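Acyl-CoA dehydrogenase (Geobacillus kaustophilus, PDB 2PG0) probably catalyses the FAD-dependent dehydrogenation of acyl chains, introducing a double bond at the alpha-beta position. Local coordinates at residues Ala256-Leu266 and Glu354-Ser365. Sequence-based numbering, arbitrary orientation.
Sequences AQTAAEVMFSL and EIARRYRDIPVS. With FAD (flavin-adenine dinucleotide), chain C.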
ATOM      1  N   ALA A 256       1.787   1.674  21.308  1.00 11.85           N
ATOM      2  CA  ALA A 256       1.203   1.801  19.980  1.00 11.61           C
ATOM      3  C   ALA A 256       0.166   0.698  19.696  1.00 11.45           C
ATOM      4  O   ALA A 256      -0.873   0.960  19.074  1.00 11.33           O
ATOM      5  CB  ALA A 256       2.294   1.824  18.915  1.00 12.05           C
ATOM      6  N   GLN A 257       0.443  -0.520  20.161  1.00 11.12           N
ATOM      7  CA  GLN A 257      -0.476  -1.646  19.996  1.00 11.23           C
ATOM      8  C   GLN A 257      -1.795  -1.332  20.705  1.00 11.22           C
ATOM      9  O   GLN A 257      -2.876  -1.493  20.133  1.00 11.08           O
ATOM     10  CB  GLN A 257       0.143  -2.945  20.538  1.00 11.46           C
ATOM     11  CG  GLN A 257      -0.759  -4.183  20.431  1.00 12.60           C
ATOM     12  CD  GLN A 257      -1.101  -4.557  19.003  1.00 13.74           C
ATOM     13  OE1 GLN A 257      -0.275  -4.426  18.090  1.00 14.00           O
ATOM     14  NE2 GLN A 257      -2.332  -5.014  18.798  1.00 14.71           N
ATOM     15  N   THR A 258      -1.686  -0.871  21.947  1.00 11.23           N
ATOM     16  CA  THR A 258      -2.860  -0.460  22.727  1.00 11.26           C
ATOM     17  C   THR A 258      -3.645   0.683  22.067  1.00 11.41           C
ATOM     18  O   THR A 258      -4.880   0.664  22.043  1.00 11.01           O
ATOM     19  CB  THR A 258      -2.462  -0.062  24.156  1.00 11.88           C
ATOM     20  OG1 THR A 258      -1.736  -1.136  24.752  1.00 13.33           O
ATOM     21  CG2 THR A 258      -3.702   0.213  24.995  1.00 11.72           C
ATOM     22  N   ALA A 259      -2.928   1.672  21.537  1.00 11.06           N
ATOM     23  CA  ALA A 259      -3.556   2.810  20.855  1.00 11.48           C
ATOM     24  C   ALA A 259      -4.382   2.340  19.659  1.00 11.27           C
ATOM     25  O   ALA A 259      -5.515   2.785  19.472  1.00 11.30           O
ATOM     26  CB  ALA A 259      -2.505   3.832  20.423  1.00 11.19           C
ATOM     27  N   ALA A 260      -3.820   1.423  18.869  1.00 11.50           N
ATOM     28  CA  ALA A 260      -4.522   0.824  17.726  1.00 11.22           C
ATOM     29  C   ALA A 260      -5.806   0.106  18.173  1.00 11.43           C
ATOM     30  O   ALA A 260      -6.872   0.281  17.568  1.00 10.74           O
ATOM     31  CB  ALA A 260      -3.604  -0.144  16.988  1.00 11.68           C
ATOM     32  N   GLU A 261      -5.687  -0.699  19.227  1.00 11.16           N
ATOM     33  CA  GLU A 261      -6.829  -1.430  19.812  1.00 11.74           C
ATOM     34  C   GLU A 261      -7.934  -0.478  20.274  1.00 11.53           C
ATOM     35  O   GLU A 261      -9.124  -0.724  20.021  1.00 11.83           O
ATOM     36  CB  GLU A 261      -6.353  -2.346  20.952  1.00 11.51           C
ATOM     37  CG  GLU A 261      -5.622  -3.598  20.455  1.00 12.70           C
ATOM     38  CD  GLU A 261      -4.735  -4.279  21.503  1.00 13.22           C
ATOM     39  OE1 GLU A 261      -4.595  -3.768  22.634  1.00 18.35           O
ATOM     40  OE2 GLU A 261      -4.159  -5.339  21.184  1.00 14.51           O
ATOM     41  N   VAL A 262      -7.537   0.604  20.937  1.00 11.22           N
ATOM     42  CA  VAL A 262      -8.471   1.657  21.374  1.00 11.58           C
ATOM     43  C   VAL A 262      -9.164   2.314  20.186  1.00 11.44           C
ATOM     44  O   VAL A 262     -10.389   2.474  20.178  1.00 11.39           O
ATOM     45  CB  VAL A 262      -7.765   2.744  22.247  1.00 11.75           C
ATOM     46  CG1 VAL A 262      -8.684   3.955  22.489  1.00 12.42           C
ATOM     47  CG2 VAL A 262      -7.306   2.147  23.582  1.00 12.37           C
ATOM     48  N   MET A 263      -8.377   2.704  19.183  1.00 11.10           N
ATOM     49  CA  MET A 263      -8.925   3.378  18.008  1.00 10.32           C
ATOM     50  C   MET A 263      -9.877   2.480  17.209  1.00 11.22           C
ATOM     51  O   MET A 263     -10.899   2.953  16.687  1.00 11.96           O
ATOM     52  CB  MET A 263      -7.793   3.941  17.130  1.00 10.11           C
ATOM     53  CG  MET A 263      -7.183   5.223  17.710  1.00 10.13           C
ATOM     54  SD  MET A 263      -5.914   6.031  16.669  1.00  6.80           S
ATOM     55  CE  MET A 263      -4.581   4.843  16.825  1.00 11.41           C
ATOM     56  N   PHE A 264      -9.555   1.188  17.132  1.00 11.58           N
ATOM     57  CA  PHE A 264     -10.430   0.216  16.476  1.00 12.35           C
ATOM     58  C   PHE A 264     -11.782   0.139  17.191  1.00 12.29           C
ATOM     59  O   PHE A 264     -12.838   0.177  16.552  1.00 11.57           O
ATOM     60  CB  PHE A 264      -9.760  -1.162  16.415  1.00 12.88           C
ATOM     61  CG  PHE A 264     -10.636  -2.234  15.837  1.00 13.87           C
ATOM     62  CD1 PHE A 264     -10.739  -2.393  14.464  1.00 13.75           C
ATOM     63  CD2 PHE A 264     -11.377  -3.074  16.672  1.00 15.22           C
ATOM     64  CE1 PHE A 264     -11.558  -3.384  13.923  1.00 15.98           C
ATOM     65  CE2 PHE A 264     -12.205  -4.068  16.139  1.00 16.40           C
ATOM     66  CZ  PHE A 264     -12.290  -4.222  14.764  1.00 15.45           C
ATOM     67  N   SER A 265     -11.736   0.050  18.518  1.00 12.94           N
ATOM     68  CA  SER A 265     -12.955  -0.025  19.327  1.00 13.91           C
ATOM     69  C   SER A 265     -13.830   1.217  19.131  1.00 13.81           C
ATOM     70  O   SER A 265     -15.044   1.105  18.969  1.00 13.93           O
ATOM     71  CB  SER A 265     -12.620  -0.226  20.806  1.00 14.41           C
ATOM     72  OG  SER A 265     -13.820  -0.316  21.564  1.00 17.37           O
ATOM     73  N   LEU A 266     -13.205   2.390  19.128  1.00 13.40           N
ATOM     74  CA  LEU A 266     -13.913   3.641  18.836  1.00 13.71           C
ATOM     75  C   LEU A 266     -14.634   3.605  17.489  1.00 13.71           C
ATOM     76  O   LEU A 266     -15.794   4.011  17.388  1.00 13.76           O
ATOM     77  CB  LEU A 266     -12.939   4.819  18.848  1.00 13.80           C
ATOM     78  CG  LEU A 266     -12.479   5.311  20.216  1.00 14.50           C
ATOM     79  CD1 LEU A 266     -11.394   6.357  19.997  1.00 14.40           C
ATOM     80  CD2 LEU A 266     -13.645   5.888  21.006  1.00 14.48           C
ATOM     81  N   GLU A 354     -13.235  11.858  20.574  1.00 15.73           N
ATOM     82  CA  GLU A 354     -11.962  11.323  21.080  1.00 15.58           C
ATOM     83  C   GLU A 354     -10.988  10.896  19.975  1.00 14.99           C
ATOM     84  O   GLU A 354      -9.769  11.039  20.128  1.00 14.91           O
ATOM     85  CB  GLU A 354     -12.228  10.147  22.012  1.00 15.77           C
ATOM     86  CG  GLU A 354     -11.006   9.635  22.740  1.00 16.35           C
ATOM     87  CD  GLU A 354     -11.318   8.428  23.596  1.00 17.38           C
ATOM     88  OE1 GLU A 354     -12.291   8.485  24.383  1.00 17.61           O
ATOM     89  OE2 GLU A 354     -10.598   7.424  23.477  1.00 15.83           O
ATOM     90  N   ILE A 355     -11.521  10.368  18.873  1.00 14.93           N
ATOM     91  CA  ILE A 355     -10.672   9.929  17.756  1.00 14.77           C
ATOM     92  C   ILE A 355      -9.745  11.021  17.210  1.00 14.34           C
ATOM     93  O   ILE A 355      -8.636  10.715  16.774  1.00 14.56           O
ATOM     94  CB  ILE A 355     -11.470   9.235  16.608  1.00 15.04           C
ATOM     95  CG1 ILE A 355     -10.525   8.440  15.697  1.00 14.87           C
ATOM     96  CG2 ILE A 355     -12.304  10.228  15.808  1.00 15.28           C
ATOM     97  CD1 ILE A 355      -9.736   7.352  16.438  1.00 16.02           C
ATOM     98  N   ALA A 356     -10.187  12.280  17.247  1.00 14.02           N
ATOM     99  CA  ALA A 356      -9.363  13.396  16.765  1.00 13.39           C
ATOM    100  C   ALA A 356      -8.031  13.449  17.519  1.00 12.95           C
ATOM    101  O   ALA A 356      -6.954  13.549  16.912  1.00 12.34           O
ATOM    102  CB  ALA A 356     -10.114  14.718  16.898  1.00 13.66           C
ATOM    103  N   ARG A 357      -8.120  13.376  18.845  1.00 12.52           N
ATOM    104  CA  ARG A 357      -6.955  13.402  19.726  1.00 12.15           C
ATOM    105  C   ARG A 357      -6.064  12.170  19.536  1.00 11.62           C
ATOM    106  O   ARG A 357      -4.837  12.287  19.457  1.00 10.89           O
ATOM    107  CB  ARG A 357      -7.446  13.479  21.160  1.00 12.75           C
ATOM    108  CG  ARG A 357      -6.411  13.569  22.213  1.00 14.58           C
ATOM    109  CD  ARG A 357      -7.103  13.119  23.484  1.00 20.52           C
ATOM    110  NE  ARG A 357      -6.718  11.767  23.766  1.00 21.04           N
ATOM    111  CZ  ARG A 357      -7.328  10.924  24.588  1.00 18.36           C
ATOM    112  NH1 ARG A 357      -8.457  11.235  25.238  1.00 18.55           N
ATOM    113  NH2 ARG A 357      -6.778   9.739  24.737  1.00 15.77           N
ATOM    114  N   ARG A 358      -6.686  10.991  19.455  1.00 11.38           N
ATOM    115  CA  ARG A 358      -5.951   9.745  19.212  1.00 11.32           C
ATOM    116  C   ARG A 358      -5.161   9.850  17.904  1.00 11.08           C
ATOM    117  O   ARG A 358      -3.999   9.449  17.845  1.00 10.92           O
ATOM    118  CB  ARG A 358      -6.902   8.543  19.169  1.00 11.05           C
ATOM    119  CG  ARG A 358      -7.760   8.360  20.437  1.00 12.62           C
ATOM    120  CD  ARG A 358      -7.009   7.624  21.517  1.00 14.33           C
ATOM    121  NE  ARG A 358      -7.844   7.374  22.698  1.00 14.11           N
ATOM    122  CZ  ARG A 358      -7.390   6.896  23.852  1.00 14.35           C
ATOM    123  NH1 ARG A 358      -6.095   6.607  24.010  1.00 12.06           N
ATOM    124  NH2 ARG A 358      -8.237   6.712  24.863  1.00 13.98           N
ATOM    125  N   TYR A 359      -5.799  10.414  16.877  1.00 11.32           N
ATOM    126  CA  TYR A 359      -5.174  10.613  15.560  1.00 11.41           C
ATOM    127  C   TYR A 359      -3.948  11.530  15.635  1.00 11.33           C
ATOM    128  O   TYR A 359      -2.907  11.224  15.053  1.00 11.03           O
ATOM    129  CB  TYR A 359      -6.202  11.160  14.558  1.00 11.81           C
ATOM    130  CG  TYR A 359      -5.633  11.496  13.190  1.00 12.16           C
ATOM    131  CD1 TYR A 359      -5.727  10.579  12.137  1.00 12.80           C
ATOM    132  CD2 TYR A 359      -5.027  12.729  12.946  1.00 11.68           C
ATOM    133  CE1 TYR A 359      -5.222  10.880  10.873  1.00 13.25           C
ATOM    134  CE2 TYR A 359      -4.521  13.045  11.691  1.00 12.51           C
ATOM    135  CZ  TYR A 359      -4.616  12.113  10.660  1.00 13.30           C
ATOM    136  OH  TYR A 359      -4.124  12.412   9.409  1.00 14.39           O
ATOM    137  N   ARG A 360      -4.077  12.651  16.345  1.00 10.69           N
ATOM    138  CA  ARG A 360      -2.958  13.593  16.511  1.00 11.11           C
ATOM    139  C   ARG A 360      -1.818  13.009  17.343  1.00 10.86           C
ATOM    140  O   ARG A 360      -0.662  13.378  17.153  1.00 11.01           O
ATOM    141  CB  ARG A 360      -3.433  14.908  17.143  1.00 11.02           C
ATOM    142  CG  ARG A 360      -4.251  15.809  16.203  1.00 11.29           C
ATOM    143  CD  ARG A 360      -4.520  17.178  16.814  1.00 12.14           C
ATOM    144  NE  ARG A 360      -5.466  17.093  17.928  1.00 13.15           N
ATOM    145  CZ  ARG A 360      -5.120  17.024  19.210  1.00 13.24           C
ATOM    146  NH1 ARG A 360      -3.839  17.035  19.562  1.00 12.15           N
ATOM    147  NH2 ARG A 360      -6.066  16.938  20.142  1.00 12.61           N
ATOM    148  N   ASP A 361      -2.152  12.097  18.254  1.00 10.54           N
ATOM    149  CA  ASP A 361      -1.179  11.537  19.201  1.00 10.80           C
ATOM    150  C   ASP A 361      -0.286  10.453  18.587  1.00 10.94           C
ATOM    151  O   ASP A 361       0.891  10.327  18.936  1.00 10.75           O
ATOM    152  CB  ASP A 361      -1.891  10.986  20.450  1.00 11.13           C
ATOM    153  CG  ASP A 361      -2.367  12.092  21.402  1.00 12.15           C
ATOM    154  OD1 ASP A 361      -2.123  13.281  21.109  1.00 12.64           O
ATOM    155  OD2 ASP A 361      -2.982  11.767  22.456  1.00 13.29           O
ATOM    156  N   ILE A 362      -0.839   9.687  17.655  1.00 10.99           N
ATOM    157  CA  ILE A 362      -0.150   8.489  17.172  1.00 11.58           C
ATOM    158  C   ILE A 362       1.124   8.680  16.321  1.00 11.77           C
ATOM    159  O   ILE A 362       2.061   7.903  16.482  1.00 12.45           O
ATOM    160  CB  ILE A 362      -1.134   7.468  16.501  1.00 11.56           C
ATOM    161  CG1 ILE A 362      -0.481   6.078  16.367  1.00 11.20           C
ATOM    162  CG2 ILE A 362      -1.699   8.003  15.171  1.00 11.64           C
ATOM    163  CD1 ILE A 362      -0.154   5.429  17.720  1.00 11.78           C
ATOM    164  N   PRO A 363       1.167   9.689  15.422  1.00 12.50           N
ATOM    165  CA  PRO A 363       2.231   9.600  14.402  1.00 12.85           C
ATOM    166  C   PRO A 363       3.657   9.771  14.930  1.00 13.27           C
ATOM    167  O   PRO A 363       4.621   9.290  14.301  1.00 13.31           O
ATOM    168  CB  PRO A 363       1.857  10.693  13.397  1.00 12.98           C
ATOM    169  CG  PRO A 363       1.043  11.662  14.154  1.00 12.70           C
ATOM    170  CD  PRO A 363       0.338  10.898  15.246  1.00 12.12           C
ATOM    171  N   VAL A 364       3.783  10.387  16.102  1.00 13.09           N
ATOM    172  CA  VAL A 364       5.089  10.590  16.726  1.00 13.45           C
ATOM    173  C   VAL A 364       5.718   9.272  17.205  1.00 13.53           C
ATOM    174  O   VAL A 364       6.940   9.186  17.371  1.00 14.02           O
ATOM    175  CB  VAL A 364       5.032  11.669  17.850  1.00 13.56           C
ATOM    176  CG1 VAL A 364       4.207  11.195  19.045  1.00 13.50           C
ATOM    177  CG2 VAL A 364       6.438  12.053  18.288  1.00 13.78           C
ATOM    178  N   SER A 365       4.895   8.238  17.391  1.00 13.47           N
ATOM    179  CA  SER A 365       5.414   6.939  17.812  1.00 13.34           C
ATOM    180  C   SER A 365       6.380   6.338  16.780  1.00 13.05           C
ATOM    181  O   SER A 365       7.213   5.528  17.129  1.00 12.72           O
ATOM    182  CB  SER A 365       4.281   5.967  18.164  1.00 13.62           C
ATOM    183  OG  SER A 365       3.564   5.549  17.018  1.00 13.93           O
TER
HETATM  184  PA  FAD C 401      16.779  13.222  12.508  1.00 16.28           P
HETATM  185  O1A FAD C 401      17.352  14.551  12.120  1.00 16.08           O
HETATM  186  O2A FAD C 401      17.775  12.306  13.172  1.00 15.14           O
HETATM  187  O5B FAD C 401      16.145  12.511  11.201  1.00 15.35           O
HETATM  188  C5B FAD C 401      15.209  13.204  10.389  1.00 17.28           C
HETATM  189  C4B FAD C 401      14.653  12.220   9.359  1.00 17.60           C
HETATM  190  O4B FAD C 401      15.728  11.712   8.584  1.00 18.70           O
HETATM  191  C3B FAD C 401      13.995  11.023  10.044  1.00 17.89           C
HETATM  192  O3B FAD C 401      12.864  10.592   9.318  1.00 19.40           O
HETATM  193  C2B FAD C 401      15.049   9.945   9.961  1.00 18.21           C
HETATM  194  O2B FAD C 401      14.518   8.634  10.019  1.00 18.29           O
HETATM  195  C1B FAD C 401      15.710  10.293   8.627  1.00 18.42           C
HETATM  196  N9A FAD C 401      17.054   9.694   8.549  1.00 19.15           N
HETATM  197  C8A FAD C 401      18.164  10.026   9.289  1.00 19.14           C
HETATM  198  N7A FAD C 401      19.179   9.216   8.919  1.00 18.84           N
HETATM  199  C5A FAD C 401      18.734   8.375   7.958  1.00 19.24           C
HETATM  200  C6A FAD C 401      19.352   7.358   7.241  1.00 19.20           C
HETATM  201  N6A FAD C 401      20.598   6.985   7.549  1.00 20.03           N
HETATM  202  N1A FAD C 401      18.623   6.650   6.307  1.00 19.34           N
HETATM  203  C2A FAD C 401      17.292   6.946   6.072  1.00 19.38           C
HETATM  204  N3A FAD C 401      16.682   7.968   6.779  1.00 18.46           N
HETATM  205  C4A FAD C 401      17.395   8.665   7.713  1.00 19.67           C
HETATM  206  N1  FAD C 401      14.801  12.298  22.909  1.00 18.09           N
HETATM  207  C2  FAD C 401      15.403  12.006  24.120  1.00 18.90           C
HETATM  208  O2  FAD C 401      16.624  11.836  24.168  1.00 18.51           O
HETATM  209  N3  FAD C 401      14.639  11.919  25.276  1.00 18.29           N
HETATM  210  C4  FAD C 401      13.275  12.127  25.221  1.00 18.71           C
HETATM  211  O4  FAD C 401      12.606  12.060  26.255  1.00 18.17           O
HETATM  212  C4X FAD C 401      12.664  12.409  23.995  1.00 18.78           C
HETATM  213  N5  FAD C 401      11.295  12.615  23.924  1.00 19.05           N
HETATM  214  C5X FAD C 401      10.687  12.924  22.721  1.00 18.40           C
HETATM  215  C6  FAD C 401       9.316  13.149  22.692  1.00 18.25           C
HETATM  216  C7  FAD C 401       8.692  13.455  21.485  1.00 18.35           C
HETATM  217  C7M FAD C 401       7.206  13.676  21.504  1.00 18.85           C
HETATM  218  C8  FAD C 401       9.454  13.539  20.304  1.00 18.63           C
HETATM  219  C8M FAD C 401       8.849  13.865  18.967  1.00 18.79           C
HETATM  220  C9  FAD C 401      10.825  13.323  20.341  1.00 18.35           C
HETATM  221  C9A FAD C 401      11.455  13.007  21.550  1.00 18.58           C
HETATM  222  N10 FAD C 401      12.831  12.774  21.606  1.00 18.76           N
HETATM  223  C10 FAD C 401      13.435  12.497  22.830  1.00 18.31           C
HETATM  224  C1' FAD C 401      13.689  12.770  20.359  1.00 17.78           C
HETATM  225  C2' FAD C 401      13.442  11.628  19.358  1.00 18.76           C
HETATM  226  O2' FAD C 401      13.986  10.391  19.769  1.00 19.27           O
HETATM  227  C3' FAD C 401      14.072  12.054  18.036  1.00 17.65           C
HETATM  228  O3' FAD C 401      13.199  13.004  17.461  1.00 16.65           O
HETATM  229  C4' FAD C 401      14.331  10.907  17.047  1.00 18.20           C
HETATM  230  O4' FAD C 401      15.348  10.033  17.504  1.00 19.08           O
HETATM  231  C5' FAD C 401      14.716  11.422  15.660  1.00 18.24           C
HETATM  232  O5' FAD C 401      15.774  12.360  15.741  1.00 18.52           O
HETATM  233  P   FAD C 401      15.607  13.785  15.019  1.00 18.68           P
HETATM  234  O1P FAD C 401      14.315  14.438  15.441  1.00 18.78           O
HETATM  235  O2P FAD C 401      16.800  14.649  15.318  1.00 18.36           O
HETATM  236  O3P FAD C 401      15.485  13.454  13.441  1.00 17.05           O
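Arg358 lies across Val262, Met263 and Leu266, and its side chain can be followed outward. CB rests against Met263, 3.6 Å from Met263 CG and nearly as close to the sulfur. CG touches both Met263 CG and Leu266 CD1. The chain bends at CG (chi2 -83°), and CD passes Val262 CG1. The guanidinium then lies flat over that methyl, with Val262 CG1 3.5 Å from Arg358 CZ, over the centre of one face. Arg357 NH2 sits over the opposite face. At the edge, Arg358 NE and NH2 both bind Glu354 OE2 of the same helix, a side-on salt bridge with the Arg358 NE to Glu354 OE2 distance at 2.9 Å. Both nitrogens come from the same face of the carboxylate plane. Arg358 NH1 and NH2 also bond to the carbonyls of Glu82 and Lys83, which probably helps fix the plane. Replacing Arg358 by alanine would probably leave Glu354 without its charged mate, uncover the Val262 methyl and take a donor from the carbonyls of Glu82 and Lys83.

The rest is mostly apolar, though Leu266 CD1 also lies 3.7 Å from Glu354 OE2. Ile355 CD1 meets Met263 CG at 3.6 Å, the two chains crossing at about a right angle, and also touches Leu266 CD1. With Ile362 CG1 anti to the backbone N (chi1 -164°), Ile362 CD1 reaches Ala259 CB at 3.9 Å. No hydrogen bond joins the two segments.

Helices 256-266 and 354-361 run roughly antiparallel, at 152°, with a closest axis approach of 10.6 Å. This is helix packing in the largely helical C-terminal domain of the acyl-CoA dehydrogenase fold. Val364, in the 3-10 turn, lines the FAD pocket, its CG2 close to the flavin methyl C8M. Helix 71-84 borders Ala259 and Arg358, helix 319-343 backs Met263 and Ile355, and helix 285-313 flanks the far side of helix 237-273 at Phe264.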